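Side-chain contacts in alanine glyoxylate transaminase (Thermococcus litoralis, PDB 2ZC0), which probably transfers the amino group of alanine to glyoxylate, using pyridoxal 5'-phosphate as cofactor, to give pyruvate and glycine: residues N218-E223 with L306-K311; D313-A318 with M335-F340; R116-P121 with G262-K267. One frame throughout, in Å; residues are numbered along the deposited sequence.

Contact 1 (N218-E223 with L306-K311); sequences NFMRYE and LGYKEK
One face of the Y222 ring is overlain by a main-chain carbon of a helix: K309 CA stands 4.0 Å from the Y222 ring centroid and 15° off its normal, a CH-pi contact. On the opposite face M220 O lies 3.4 Å above the Y222 ring plane, nearer the ring's edge atoms than its centre, so a carbonyl of the loop and the backbone of the helix hold the ring between them. With CG beside its backbone N (chi1 -49°), Y222 lays this ring along the helix surface, and its OH comes to rest 3.3 Å from Y308 CB. The hydroxyl also makes a weak hydrogen bond to G334 O. The loop 218-223 follows closely on D214, A216 and Y217 of the PMP pocket, while helix 295-322 probably corresponds to the long helix that links the large and small domains in fold type I aminotransferases. K309 runs past Y222 in the opposite sense, its CB 3.7 Å from Y222 CD2 and its extended chain alongside Y222 CB. Its NZ ends 3.7 Å from Y222 O and 5.0 Å from E223 OE2; any attraction to that carboxylate, which forms a salt bridge with R312, is probably slight. Replacing Y222 by alanine would probably open a gap between M220 O and the K309 backbone and leave G334 O without its weak hydroxyl partner. Further along, M220 SD stands above the Y308 face, 4.7 Å from the ring centroid, in a rather distant Met-aromatic contact; the Y308 hydroxyl at the far end is hydrogen-bonded to D45 N.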
ATOM      1  N   ASN A 218      31.278  12.722   6.971  1.00 43.50           N
ATOM      2  CA  ASN A 218      31.586  13.836   7.863  1.00 44.68           C
ATOM      3  C   ASN A 218      32.948  13.725   8.495  1.00 46.97           C
ATOM      4  O   ASN A 218      33.502  14.716   8.964  1.00 49.42           O
ATOM      5  CB  ASN A 218      30.524  13.938   8.961  1.00 41.83           C
ATOM      6  CG  ASN A 218      29.241  14.509   8.443  1.00 39.81           C
ATOM      7  OD1 ASN A 218      28.932  14.355   7.259  1.00 41.91           O
ATOM      8  ND2 ASN A 218      28.482  15.169   9.304  1.00 33.78           N
ATOM      9  N   PHE A 219      33.488  12.514   8.504  1.00 48.47           N
ATOM     10  CA  PHE A 219      34.788  12.288   9.094  1.00 50.06           C
ATOM     11  C   PHE A 219      35.886  12.082   8.060  1.00 51.07           C
ATOM     12  O   PHE A 219      36.993  11.680   8.397  1.00 52.60           O
ATOM     13  CB  PHE A 219      34.702  11.115  10.071  1.00 49.61           C
ATOM     14  CG  PHE A 219      33.655  11.309  11.132  1.00 50.65           C
ATOM     15  CD1 PHE A 219      32.447  10.619  11.071  1.00 51.82           C
ATOM     16  CD2 PHE A 219      33.846  12.234  12.152  1.00 50.93           C
ATOM     17  CE1 PHE A 219      31.443  10.852  12.011  1.00 52.26           C
ATOM     18  CE2 PHE A 219      32.849  12.476  13.096  1.00 53.36           C
ATOM     19  CZ  PHE A 219      31.643  11.783  13.024  1.00 52.50           C
ATOM     20  N   MET A 220      35.577  12.351   6.796  1.00 51.56           N
ATOM     21  CA  MET A 220      36.582  12.247   5.742  1.00 52.79           C
ATOM     22  C   MET A 220      36.709  13.608   5.079  1.00 53.30           C
ATOM     23  O   MET A 220      36.793  13.694   3.857  1.00 53.64           O
ATOM     24  CB  MET A 220      36.201  11.223   4.672  1.00 53.72           C
ATOM     25  CG  MET A 220      36.042   9.805   5.172  1.00 55.79           C
ATOM     26  SD  MET A 220      36.601   8.632   3.930  1.00 60.27           S
ATOM     27  CE  MET A 220      35.660   9.138   2.559  1.00 56.59           C
ATOM     28  N   ARG A 221      36.688  14.665   5.889  1.00 54.67           N
ATOM     29  CA  ARG A 221      36.823  16.030   5.387  1.00 56.81           C
ATOM     30  C   ARG A 221      38.304  16.364   5.320  1.00 57.42           C
ATOM     31  O   ARG A 221      39.097  15.843   6.105  1.00 57.56           O
ATOM     32  CB  ARG A 221      36.124  17.034   6.306  1.00 56.95           C
ATOM     33  CG  ARG A 221      34.957  17.754   5.655  1.00 60.59           C
ATOM     34  CD  ARG A 221      34.680  19.083   6.334  1.00 63.68           C
ATOM     35  NE  ARG A 221      34.483  18.917   7.770  1.00 67.12           N
ATOM     36  CZ  ARG A 221      35.041  19.692   8.692  1.00 67.37           C
ATOM     37  NH1 ARG A 221      34.806  19.462   9.978  1.00 67.03           N
ATOM     38  NH2 ARG A 221      35.837  20.692   8.328  1.00 66.97           N
ATOM     39  N   TYR A 222      38.679  17.242   4.396  1.00 58.25           N
ATOM     40  CA  TYR A 222      40.081  17.599   4.251  1.00 58.95           C
ATOM     41  C   TYR A 222      40.378  19.090   4.382  1.00 61.08           C
ATOM     42  O   TYR A 222      41.339  19.473   5.050  1.00 60.55           O
ATOM     43  CB  TYR A 222      40.604  17.099   2.893  1.00 56.57           C
ATOM     44  CG  TYR A 222      40.265  15.649   2.597  1.00 55.18           C
ATOM     45  CD1 TYR A 222      39.633  15.288   1.406  1.00 54.73           C
ATOM     46  CD2 TYR A 222      40.553  14.643   3.516  1.00 52.86           C
ATOM     47  CE1 TYR A 222      39.292  13.955   1.139  1.00 51.10           C
ATOM     48  CE2 TYR A 222      40.217  13.316   3.258  1.00 53.19           C
ATOM     49  CZ  TYR A 222      39.587  12.983   2.074  1.00 51.94           C
ATOM     50  OH  TYR A 222      39.251  11.670   1.846  1.00 52.80           O
ATOM     51  N   GLU A 223      39.547  19.932   3.768  1.00 64.24           N
ATOM     52  CA  GLU A 223      39.801  21.373   3.789  1.00 67.12           C
ATOM     53  C   GLU A 223      38.700  22.320   4.267  1.00 68.84           C
ATOM     54  O   GLU A 223      38.919  23.533   4.334  1.00 70.38           O
ATOM     55  CB  GLU A 223      40.253  21.802   2.397  1.00 66.92           C
ATOM     56  CG  GLU A 223      41.158  20.782   1.745  1.00 69.11           C
ATOM     57  CD  GLU A 223      41.698  21.250   0.429  1.00 72.51           C
ATOM     58  OE1 GLU A 223      40.887  21.679  -0.422  1.00 74.84           O
ATOM     59  OE2 GLU A 223      42.931  21.187   0.241  1.00 74.52           O
ATOM     60  N   LEU A 306      44.924  11.569   6.617  1.00 58.33           N
ATOM     61  CA  LEU A 306      46.011  12.175   5.846  1.00 58.29           C
ATOM     62  C   LEU A 306      46.313  11.318   4.627  1.00 56.22           C
ATOM     63  O   LEU A 306      46.643  11.836   3.558  1.00 55.78           O
ATOM     64  CB  LEU A 306      47.271  12.330   6.705  1.00 60.64           C
ATOM     65  CG  LEU A 306      47.308  13.551   7.631  1.00 63.07           C
ATOM     66  CD1 LEU A 306      47.090  14.820   6.797  1.00 64.46           C
ATOM     67  CD2 LEU A 306      46.239  13.432   8.700  1.00 64.71           C
ATOM     68  N   GLY A 307      46.189  10.005   4.798  1.00 53.09           N
ATOM     69  CA  GLY A 307      46.418   9.094   3.698  1.00 51.01           C
ATOM     70  C   GLY A 307      45.402   9.318   2.590  1.00 50.30           C
ATOM     71  O   GLY A 307      45.771   9.349   1.419  1.00 49.81           O
ATOM     72  N   TYR A 308      44.127   9.473   2.953  1.00 49.04           N
ATOM     73  CA  TYR A 308      43.068   9.692   1.966  1.00 50.13           C
ATOM     74  C   TYR A 308      43.215  11.056   1.310  1.00 50.94           C
ATOM     75  O   TYR A 308      43.019  11.203   0.106  1.00 51.54           O
ATOM     76  CB  TYR A 308      41.675   9.591   2.616  1.00 49.14           C
ATOM     77  CG  TYR A 308      41.262   8.186   3.012  1.00 47.37           C
ATOM     78  CD1 TYR A 308      41.209   7.157   2.067  1.00 48.44           C
ATOM     79  CD2 TYR A 308      40.929   7.883   4.330  1.00 46.86           C
ATOM     80  CE1 TYR A 308      40.841   5.861   2.430  1.00 46.06           C
ATOM     81  CE2 TYR A 308      40.560   6.594   4.701  1.00 47.25           C
ATOM     82  CZ  TYR A 308      40.519   5.589   3.747  1.00 46.70           C
ATOM     83  OH  TYR A 308      40.161   4.315   4.114  1.00 45.90           O
ATOM     84  N   LYS A 309      43.553  12.058   2.111  1.00 52.24           N
ATOM     85  CA  LYS A 309      43.733  13.404   1.588  1.00 54.19           C
ATOM     86  C   LYS A 309      44.809  13.374   0.498  1.00 54.38           C
ATOM     87  O   LYS A 309      44.689  14.038  -0.528  1.00 53.52           O
ATOM     88  CB  LYS A 309      44.153  14.346   2.717  1.00 56.03           C
ATOM     89  CG  LYS A 309      44.312  15.787   2.296  1.00 59.57           C
ATOM     90  CD  LYS A 309      44.629  16.664   3.485  1.00 63.71           C
ATOM     91  CE  LYS A 309      44.689  18.129   3.072  1.00 67.05           C
ATOM     92  NZ  LYS A 309      44.879  19.027   4.248  1.00 67.85           N
ATOM     93  N   GLU A 310      45.857  12.591   0.729  1.00 54.39           N
ATOM     94  CA  GLU A 310      46.943  12.471  -0.234  1.00 56.13           C
ATOM     95  C   GLU A 310      46.439  11.824  -1.527  1.00 54.83           C
ATOM     96  O   GLU A 310      46.728  12.301  -2.624  1.00 54.06           O
ATOM     97  CB  GLU A 310      48.082  11.652   0.374  1.00 57.91           C
ATOM     98  CG  GLU A 310      49.272  11.458  -0.534  1.00 61.83           C
ATOM     99  CD  GLU A 310      50.394  10.705   0.155  1.00 65.18           C
ATOM    100  OE1 GLU A 310      50.123   9.624   0.725  1.00 66.15           O
ATOM    101  OE2 GLU A 310      51.544  11.193   0.125  1.00 66.30           O
ATOM    102  N   LYS A 311      45.675  10.744  -1.394  1.00 53.08           N
ATOM    103  CA  LYS A 311      45.123  10.073  -2.564  1.00 51.33           C
ATOM    104  C   LYS A 311      44.181  11.040  -3.279  1.00 49.57           C
ATOM    105  O   LYS A 311      44.040  10.999  -4.496  1.00 48.48           O
ATOM    106  CB  LYS A 311      44.356   8.822  -2.150  1.00 51.17           C
ATOM    107  CG  LYS A 311      45.215   7.709  -1.583  1.00 50.28           C
ATOM    108  CD  LYS A 311      44.364   6.465  -1.451  1.00 51.51           C
ATOM    109  CE  LYS A 311      45.122   5.290  -0.873  1.00 51.17           C
ATOM    110  NZ  LYS A 311      44.280   4.076  -0.967  1.00 51.27           N
TER

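Contact 2 (D313-A318 with M335-F340); sequences DIMLKA and MFVMFF
The shortest polar bond here, 2.7 Å from K317 N to D313 O, closes the helical turn that presents M315 and L316 to V337 on the neighbouring strand. Between helix and strand themselves the contact is wholly apolar, and it is small: a single methyl, CG2 of V337, receives both helix residues. M315 SD approaches that V337 CG2 to 4.1 Å, and L316 CD2 reaches the same V337 CG2 at 4.4 Å. The two touching atoms, M315 SD and L316 CD2, are 6.3 Å apart, and the methyl sits in the notch between them, meeting them from directions about 95° apart. M315 points its CB at the strand and stays extended as far as the sulfur, with CG opposite the backbone N (chi1 178°). Only the last bond bends, so CE swings off and the sulfur, not the terminal methyl, does the touching; the side chains of M315 and V337 run antiparallel as they pass. L316 starts off less directly aimed, and it is its branched end that closes the distance. Along the strand, F336 has its CB turned away from the helix; its ring touches N186 and Y217 of the PMP pocket. M315 packs also on I390 and I394 of helix 389-404, and V337 on L319 one turn further along its own partner helix. Through its backbone V337 is hydrogen-bonded to L380, pairing strand 336-340 with the antiparallel strand 377-381. Helices 295-322 and 389-404 packed on one face of this small sheet form the alpha/beta arrangement typical of the small domain in fold type I aminotransferases.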
ATOM      1  N   ASP A 313      44.548  14.334  -3.419  1.00 48.28           N
ATOM      2  CA  ASP A 313      45.370  15.278  -4.172  1.00 48.92           C
ATOM      3  C   ASP A 313      46.003  14.607  -5.386  1.00 48.04           C
ATOM      4  O   ASP A 313      46.060  15.196  -6.463  1.00 48.83           O
ATOM      5  CB  ASP A 313      46.467  15.866  -3.280  1.00 48.42           C
ATOM      6  CG  ASP A 313      45.914  16.523  -2.040  1.00 48.96           C
ATOM      7  OD1 ASP A 313      44.908  17.254  -2.151  1.00 50.55           O
ATOM      8  OD2 ASP A 313      46.487  16.320  -0.953  1.00 50.31           O
ATOM      9  N   ILE A 314      46.470  13.374  -5.201  1.00 47.70           N
ATOM     10  CA  ILE A 314      47.091  12.601  -6.272  1.00 47.74           C
ATOM     11  C   ILE A 314      46.140  12.375  -7.443  1.00 48.26           C
ATOM     12  O   ILE A 314      46.539  12.522  -8.598  1.00 49.79           O
ATOM     13  CB  ILE A 314      47.609  11.225  -5.752  1.00 48.35           C
ATOM     14  CG1 ILE A 314      48.812  11.427  -4.826  1.00 48.09           C
ATOM     15  CG2 ILE A 314      48.025  10.336  -6.911  1.00 47.24           C
ATOM     16  CD1 ILE A 314      49.358  10.136  -4.233  1.00 51.71           C
ATOM     17  N   MET A 315      44.884  12.027  -7.165  1.00 49.22           N
ATOM     18  CA  MET A 315      43.930  11.799  -8.253  1.00 48.56           C
ATOM     19  C   MET A 315      43.619  13.106  -8.965  1.00 48.88           C
ATOM     20  O   MET A 315      43.460  13.135 -10.183  1.00 46.71           O
ATOM     21  CB  MET A 315      42.629  11.170  -7.748  1.00 48.88           C
ATOM     22  CG  MET A 315      41.601  10.971  -8.873  1.00 48.93           C
ATOM     23  SD  MET A 315      40.170   9.942  -8.461  1.00 51.19           S
ATOM     24  CE  MET A 315      40.919   8.325  -8.487  1.00 47.30           C
ATOM     25  N   LEU A 316      43.527  14.190  -8.200  1.00 50.96           N
ATOM     26  CA  LEU A 316      43.261  15.496  -8.788  1.00 52.77           C
ATOM     27  C   LEU A 316      44.483  15.961  -9.577  1.00 53.76           C
ATOM     28  O   LEU A 316      44.338  16.592 -10.621  1.00 53.41           O
ATOM     29  CB  LEU A 316      42.921  16.515  -7.701  1.00 52.67           C
ATOM     30  CG  LEU A 316      41.576  16.293  -7.009  1.00 53.55           C
ATOM     31  CD1 LEU A 316      41.333  17.437  -6.039  1.00 51.99           C
ATOM     32  CD2 LEU A 316      40.455  16.220  -8.042  1.00 50.19           C
ATOM     33  N   LYS A 317      45.683  15.644  -9.080  1.00 54.38           N
ATOM     34  CA  LYS A 317      46.919  16.015  -9.774  1.00 55.90           C
ATOM     35  C   LYS A 317      46.976  15.301 -11.119  1.00 54.63           C
ATOM     36  O   LYS A 317      47.252  15.906 -12.148  1.00 54.29           O
ATOM     37  CB  LYS A 317      48.171  15.601  -8.983  1.00 57.42           C
ATOM     38  CG  LYS A 317      48.684  16.586  -7.943  1.00 62.16           C
ATOM     39  CD  LYS A 317      50.163  16.283  -7.624  1.00 62.96           C
ATOM     40  CE  LYS A 317      50.504  16.500  -6.149  1.00 64.59           C
ATOM     41  NZ  LYS A 317      49.853  15.492  -5.256  1.00 64.18           N
ATOM     42  N   ALA A 318      46.734  13.998 -11.086  1.00 53.46           N
ATOM     43  CA  ALA A 318      46.764  13.185 -12.285  1.00 53.66           C
ATOM     44  C   ALA A 318      45.728  13.653 -13.297  1.00 54.05           C
ATOM     45  O   ALA A 318      46.019  13.755 -14.483  1.00 52.85           O
ATOM     46  CB  ALA A 318      46.528  11.728 -11.927  1.00 51.69           C
ATOM     47  N   MET A 335      35.310  10.706  -0.837  1.00 42.25           N
ATOM     48  CA  MET A 335      36.200   9.733  -1.466  1.00 41.10           C
ATOM     49  C   MET A 335      35.920   9.571  -2.954  1.00 38.67           C
ATOM     50  O   MET A 335      36.586   8.799  -3.643  1.00 37.71           O
ATOM     51  CB  MET A 335      36.045   8.379  -0.757  1.00 40.42           C
ATOM     52  CG  MET A 335      34.600   7.950  -0.567  1.00 42.20           C
ATOM     53  SD  MET A 335      34.408   6.347   0.252  1.00 45.44           S
ATOM     54  CE  MET A 335      33.948   5.457  -1.077  1.00 38.92           C
ATOM     55  N   PHE A 336      34.931  10.295  -3.453  1.00 37.09           N
ATOM     56  CA  PHE A 336      34.601  10.195  -4.858  1.00 38.96           C
ATOM     57  C   PHE A 336      34.921  11.489  -5.577  1.00 40.73           C
ATOM     58  O   PHE A 336      35.083  12.542  -4.958  1.00 40.66           O
ATOM     59  CB  PHE A 336      33.114   9.889  -5.049  1.00 38.86           C
ATOM     60  CG  PHE A 336      32.676   8.581  -4.450  1.00 39.71           C
ATOM     61  CD1 PHE A 336      31.877   8.556  -3.309  1.00 37.92           C
ATOM     62  CD2 PHE A 336      33.050   7.372  -5.036  1.00 37.03           C
ATOM     63  CE1 PHE A 336      31.452   7.354  -2.760  1.00 36.32           C
ATOM     64  CE2 PHE A 336      32.630   6.164  -4.495  1.00 39.53           C
ATOM     65  CZ  PHE A 336      31.827   6.150  -3.355  1.00 36.38           C
ATOM     66  N   VAL A 337      35.019  11.379  -6.896  1.00 40.57           N
ATOM     67  CA  VAL A 337      35.264  12.504  -7.780  1.00 39.41           C
ATOM     68  C   VAL A 337      34.366  12.202  -8.965  1.00 40.10           C
ATOM     69  O   VAL A 337      34.359  11.076  -9.461  1.00 38.68           O
ATOM     70  CB  VAL A 337      36.732  12.557  -8.273  1.00 39.94           C
ATOM     71  CG1 VAL A 337      36.876  13.607  -9.386  1.00 37.32           C
ATOM     72  CG2 VAL A 337      37.663  12.887  -7.111  1.00 39.49           C
ATOM     73  N   MET A 338      33.570  13.173  -9.393  1.00 40.59           N
ATOM     74  CA  MET A 338      32.720  12.944 -10.548  1.00 42.96           C
ATOM     75  C   MET A 338      33.408  13.550 -11.753  1.00 44.96           C
ATOM     76  O   MET A 338      33.639  14.760 -11.812  1.00 45.80           O
ATOM     77  CB  MET A 338      31.341  13.590 -10.397  1.00 41.71           C
ATOM     78  CG  MET A 338      30.381  13.211 -11.524  1.00 40.37           C
ATOM     79  SD  MET A 338      29.786  11.467 -11.375  1.00 38.79           S
ATOM     80  CE  MET A 338      28.176  11.751 -10.707  1.00 36.91           C
ATOM     81  N   PHE A 339      33.740  12.683 -12.699  1.00 46.98           N
ATOM     82  CA  PHE A 339      34.392  13.054 -13.946  1.00 46.83           C
ATOM     83  C   PHE A 339      33.312  13.154 -15.014  1.00 47.17           C
ATOM     84  O   PHE A 339      32.363  12.372 -15.021  1.00 47.33           O
ATOM     85  CB  PHE A 339      35.386  11.968 -14.346  1.00 47.83           C
ATOM     86  CG  PHE A 339      36.120  12.256 -15.623  1.00 48.25           C
ATOM     87  CD1 PHE A 339      37.214  13.120 -15.630  1.00 47.02           C
ATOM     88  CD2 PHE A 339      35.724  11.661 -16.816  1.00 47.36           C
ATOM     89  CE1 PHE A 339      37.901  13.382 -16.806  1.00 47.60           C
ATOM     90  CE2 PHE A 339      36.408  11.921 -18.002  1.00 48.17           C
ATOM     91  CZ  PHE A 339      37.500  12.783 -17.994  1.00 46.11           C
ATOM     92  N   PHE A 340      33.459  14.108 -15.921  1.00 47.91           N
ATOM     93  CA  PHE A 340      32.476  14.285 -16.974  1.00 48.13           C
ATOM     94  C   PHE A 340      33.086  14.125 -18.358  1.00 49.85           C
ATOM     95  O   PHE A 340      34.138  14.694 -18.651  1.00 49.69           O
ATOM     96  CB  PHE A 340      31.837  15.668 -16.861  1.00 45.52           C
ATOM     97  CG  PHE A 340      30.958  15.831 -15.656  1.00 43.89           C
ATOM     98  CD1 PHE A 340      29.603  15.519 -15.720  1.00 40.31           C
ATOM     99  CD2 PHE A 340      31.482  16.297 -14.453  1.00 42.09           C
ATOM    100  CE1 PHE A 340      28.786  15.671 -14.610  1.00 38.31           C
ATOM    101  CE2 PHE A 340      30.667  16.451 -13.334  1.00 39.10           C
ATOM    102  CZ  PHE A 340      29.319  16.138 -13.416  1.00 36.95           C
TER

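Contact 3 (R116-P121 with G262-K267); sequences RVLIDP and GEILKK
K267 begins against V117, its CB 4.0 Å from V117 CG1, the two side chains crossing at about a right angle. Its CG already stands farther from V117 than CB does, and CG, CD and CE make no contact with 116-121; bends at chi2 (-57°) and chi4 follow on the way outward to NZ, which is hydrogen-bonded to I14 O and A11 O of a second subunit. The buried ammonium is thus satisfied across the subunit interface, while the stem of the same side chain packs within its own chain. V117 divides its two methyls between the lysine's CB and its main chain, CG2 lying 4.0 Å from K267 O. Helix 106-118, which starts at G106, G107 and T108 of the PMP pocket, here brings its C-terminal end against helix 262-272 in the large domain of a fold type I aminotransferase. One residue on, L118 CD2 meets the long branch of I264, 3.9 Å from both I264 CD1 and I264 CG1. These two side chains also cross at about a right angle, and both rest on I240 of strand 239-244 in the central mixed sheet.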
ATOM      1  N   ARG A 116      10.849   3.072   5.971  1.00 29.75           N
ATOM      2  CA  ARG A 116       9.712   2.248   6.323  1.00 30.55           C
ATOM      3  C   ARG A 116       8.745   2.939   7.285  1.00 29.93           C
ATOM      4  O   ARG A 116       7.546   2.721   7.228  1.00 33.60           O
ATOM      5  CB  ARG A 116      10.210   0.926   6.893  1.00 29.90           C
ATOM      6  CG  ARG A 116      11.022   0.142   5.873  1.00 30.02           C
ATOM      7  CD  ARG A 116      11.403  -1.219   6.421  1.00 31.20           C
ATOM      8  NE  ARG A 116      10.232  -1.835   7.039  1.00 33.27           N
ATOM      9  CZ  ARG A 116      10.076  -3.137   7.243  1.00 31.94           C
ATOM     10  NH1 ARG A 116      11.038  -3.982   6.866  1.00 20.01           N
ATOM     11  NH2 ARG A 116       8.955  -3.569   7.825  1.00 23.38           N
ATOM     12  N   VAL A 117       9.264   3.808   8.132  1.00 30.04           N
ATOM     13  CA  VAL A 117       8.430   4.507   9.088  1.00 29.95           C
ATOM     14  C   VAL A 117       7.931   5.849   8.564  1.00 31.41           C
ATOM     15  O   VAL A 117       6.922   6.368   9.036  1.00 30.86           O
ATOM     16  CB  VAL A 117       9.218   4.774  10.391  1.00 30.58           C
ATOM     17  CG1 VAL A 117       8.488   5.785  11.255  1.00 32.04           C
ATOM     18  CG2 VAL A 117       9.418   3.472  11.153  1.00 29.96           C
ATOM     19  N   LEU A 118       8.623   6.396   7.572  1.00 30.24           N
ATOM     20  CA  LEU A 118       8.272   7.708   7.064  1.00 30.49           C
ATOM     21  C   LEU A 118       7.660   7.784   5.673  1.00 28.96           C
ATOM     22  O   LEU A 118       7.098   8.806   5.311  1.00 28.50           O
ATOM     23  CB  LEU A 118       9.510   8.611   7.137  1.00 29.30           C
ATOM     24  CG  LEU A 118      10.124   8.836   8.526  1.00 31.89           C
ATOM     25  CD1 LEU A 118      11.385   9.675   8.382  1.00 28.10           C
ATOM     26  CD2 LEU A 118       9.123   9.527   9.449  1.00 30.48           C
ATOM     27  N   ILE A 119       7.732   6.707   4.904  1.00 30.07           N
ATOM     28  CA  ILE A 119       7.183   6.735   3.554  1.00 30.05           C
ATOM     29  C   ILE A 119       5.936   5.881   3.300  1.00 30.83           C
ATOM     30  O   ILE A 119       5.922   4.689   3.593  1.00 32.44           O
ATOM     31  CB  ILE A 119       8.253   6.279   2.543  1.00 31.05           C
ATOM     32  CG1 ILE A 119       9.464   7.199   2.618  1.00 28.10           C
ATOM     33  CG2 ILE A 119       7.678   6.262   1.136  1.00 31.46           C
ATOM     34  CD1 ILE A 119      10.643   6.643   1.897  1.00 30.17           C
ATOM     35  N   ASP A 120       4.884   6.496   2.769  1.00 28.87           N
ATOM     36  CA  ASP A 120       3.682   5.760   2.389  1.00 28.56           C
ATOM     37  C   ASP A 120       3.815   5.699   0.858  1.00 30.03           C
ATOM     38  O   ASP A 120       4.256   6.661   0.224  1.00 30.14           O
ATOM     39  CB  ASP A 120       2.390   6.518   2.752  1.00 27.11           C
ATOM     40  CG  ASP A 120       1.891   6.226   4.171  1.00 29.84           C
ATOM     41  OD1 ASP A 120       1.704   5.038   4.525  1.00 27.32           O
ATOM     42  OD2 ASP A 120       1.667   7.193   4.931  1.00 28.48           O
ATOM     43  N   PRO A 121       3.458   4.565   0.244  1.00 29.73           N
ATOM     44  CA  PRO A 121       3.574   4.485  -1.215  1.00 28.58           C
ATOM     45  C   PRO A 121       2.947   5.709  -1.935  1.00 29.98           C
ATOM     46  O   PRO A 121       1.792   6.058  -1.687  1.00 27.17           O
ATOM     47  CB  PRO A 121       2.858   3.178  -1.531  1.00 29.58           C
ATOM     48  CG  PRO A 121       3.222   2.320  -0.328  1.00 27.83           C
ATOM     49  CD  PRO A 121       3.003   3.287   0.820  1.00 28.28           C
ATOM     50  N   GLY A 262      11.270  11.841  19.593  1.00 33.50           N
ATOM     51  CA  GLY A 262       9.843  11.619  19.717  1.00 33.21           C
ATOM     52  C   GLY A 262       9.275  10.339  19.141  1.00 32.83           C
ATOM     53  O   GLY A 262       9.866   9.277  19.233  1.00 34.62           O
ATOM     54  N   GLU A 263       8.101  10.465  18.543  1.00 34.58           N
ATOM     55  CA  GLU A 263       7.397   9.339  17.972  1.00 36.25           C
ATOM     56  C   GLU A 263       8.154   8.627  16.853  1.00 35.41           C
ATOM     57  O   GLU A 263       8.027   7.415  16.693  1.00 36.74           O
ATOM     58  CB  GLU A 263       6.019   9.799  17.497  1.00 38.73           C
ATOM     59  CG  GLU A 263       5.094  10.335  18.618  1.00 44.10           C
ATOM     60  CD  GLU A 263       5.524  11.698  19.184  1.00 47.86           C
ATOM     61  OE1 GLU A 263       5.993  12.567  18.412  1.00 47.33           O
ATOM     62  OE2 GLU A 263       5.373  11.906  20.408  1.00 49.58           O
ATOM     63  N   ILE A 264       8.935   9.364  16.070  1.00 35.20           N
ATOM     64  CA  ILE A 264       9.709   8.735  15.001  1.00 32.04           C
ATOM     65  C   ILE A 264      10.703   7.768  15.638  1.00 31.55           C
ATOM     66  O   ILE A 264      10.776   6.600  15.247  1.00 29.88           O
ATOM     67  CB  ILE A 264      10.449   9.787  14.136  1.00 33.06           C
ATOM     68  CG1 ILE A 264       9.439  10.523  13.258  1.00 32.60           C
ATOM     69  CG2 ILE A 264      11.503   9.118  13.261  1.00 31.46           C
ATOM     70  CD1 ILE A 264      10.023  11.696  12.521  1.00 35.42           C
ATOM     71  N   LEU A 265      11.449   8.240  16.635  1.00 29.63           N
ATOM     72  CA  LEU A 265      12.411   7.374  17.321  1.00 31.11           C
ATOM     73  C   LEU A 265      11.720   6.132  17.917  1.00 32.37           C
ATOM     74  O   LEU A 265      12.239   5.011  17.822  1.00 30.14           O
ATOM     75  CB  LEU A 265      13.112   8.151  18.440  1.00 31.16           C
ATOM     76  CG  LEU A 265      13.951   7.336  19.432  1.00 31.24           C
ATOM     77  CD1 LEU A 265      15.198   6.800  18.741  1.00 31.62           C
ATOM     78  CD2 LEU A 265      14.338   8.244  20.614  1.00 33.73           C
ATOM     79  N   LYS A 266      10.552   6.351  18.522  1.00 31.40           N
ATOM     80  CA  LYS A 266       9.773   5.280  19.147  1.00 34.06           C
ATOM     81  C   LYS A 266       9.393   4.192  18.137  1.00 33.17           C
ATOM     82  O   LYS A 266       9.552   2.999  18.407  1.00 31.55           O
ATOM     83  CB  LYS A 266       8.496   5.859  19.776  1.00 36.95           C
ATOM     84  CG  LYS A 266       7.588   4.858  20.499  1.00 38.57           C
ATOM     85  CD  LYS A 266       6.197   5.468  20.736  1.00 42.33           C
ATOM     86  CE  LYS A 266       5.355   4.655  21.736  1.00 46.98           C
ATOM     87  NZ  LYS A 266       5.803   4.810  23.155  1.00 48.14           N
ATOM     88  N   LYS A 267       8.899   4.609  16.975  1.00 30.31           N
ATOM     89  CA  LYS A 267       8.502   3.669  15.942  1.00 30.10           C
ATOM     90  C   LYS A 267       9.681   3.019  15.235  1.00 30.27           C
ATOM     91  O   LYS A 267       9.603   1.871  14.818  1.00 28.71           O
ATOM     92  CB  LYS A 267       7.593   4.345  14.914  1.00 29.85           C
ATOM     93  CG  LYS A 267       6.172   4.522  15.409  1.00 32.84           C
ATOM     94  CD  LYS A 267       5.590   3.151  15.805  1.00 34.10           C
ATOM     95  CE  LYS A 267       4.179   3.275  16.326  1.00 36.62           C
ATOM     96  NZ  LYS A 267       3.285   2.276  15.660  1.00 32.66           N
TER

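Contacts 1 and 2 are neighbours on helix 295-322, which supplies successive turns to each; their centres lie 13 Å apart, and they touch where M220 CE packs 3.4 Å from M335 CB. Contact 3 stands on the opposite side of the chain's centre, its own centre about 34 Å from that of contact 1 and 38 Å from that of contact 2. None of the three forms part of the cofactor pocket, yet the first two lie at different distances from it: the M220 side chain is about 9 Å from the bound PMP and that of V337 about 14 Å. Contact 3 lies at subunit interfaces, chiefly with a second subunit, also with a third and fourth.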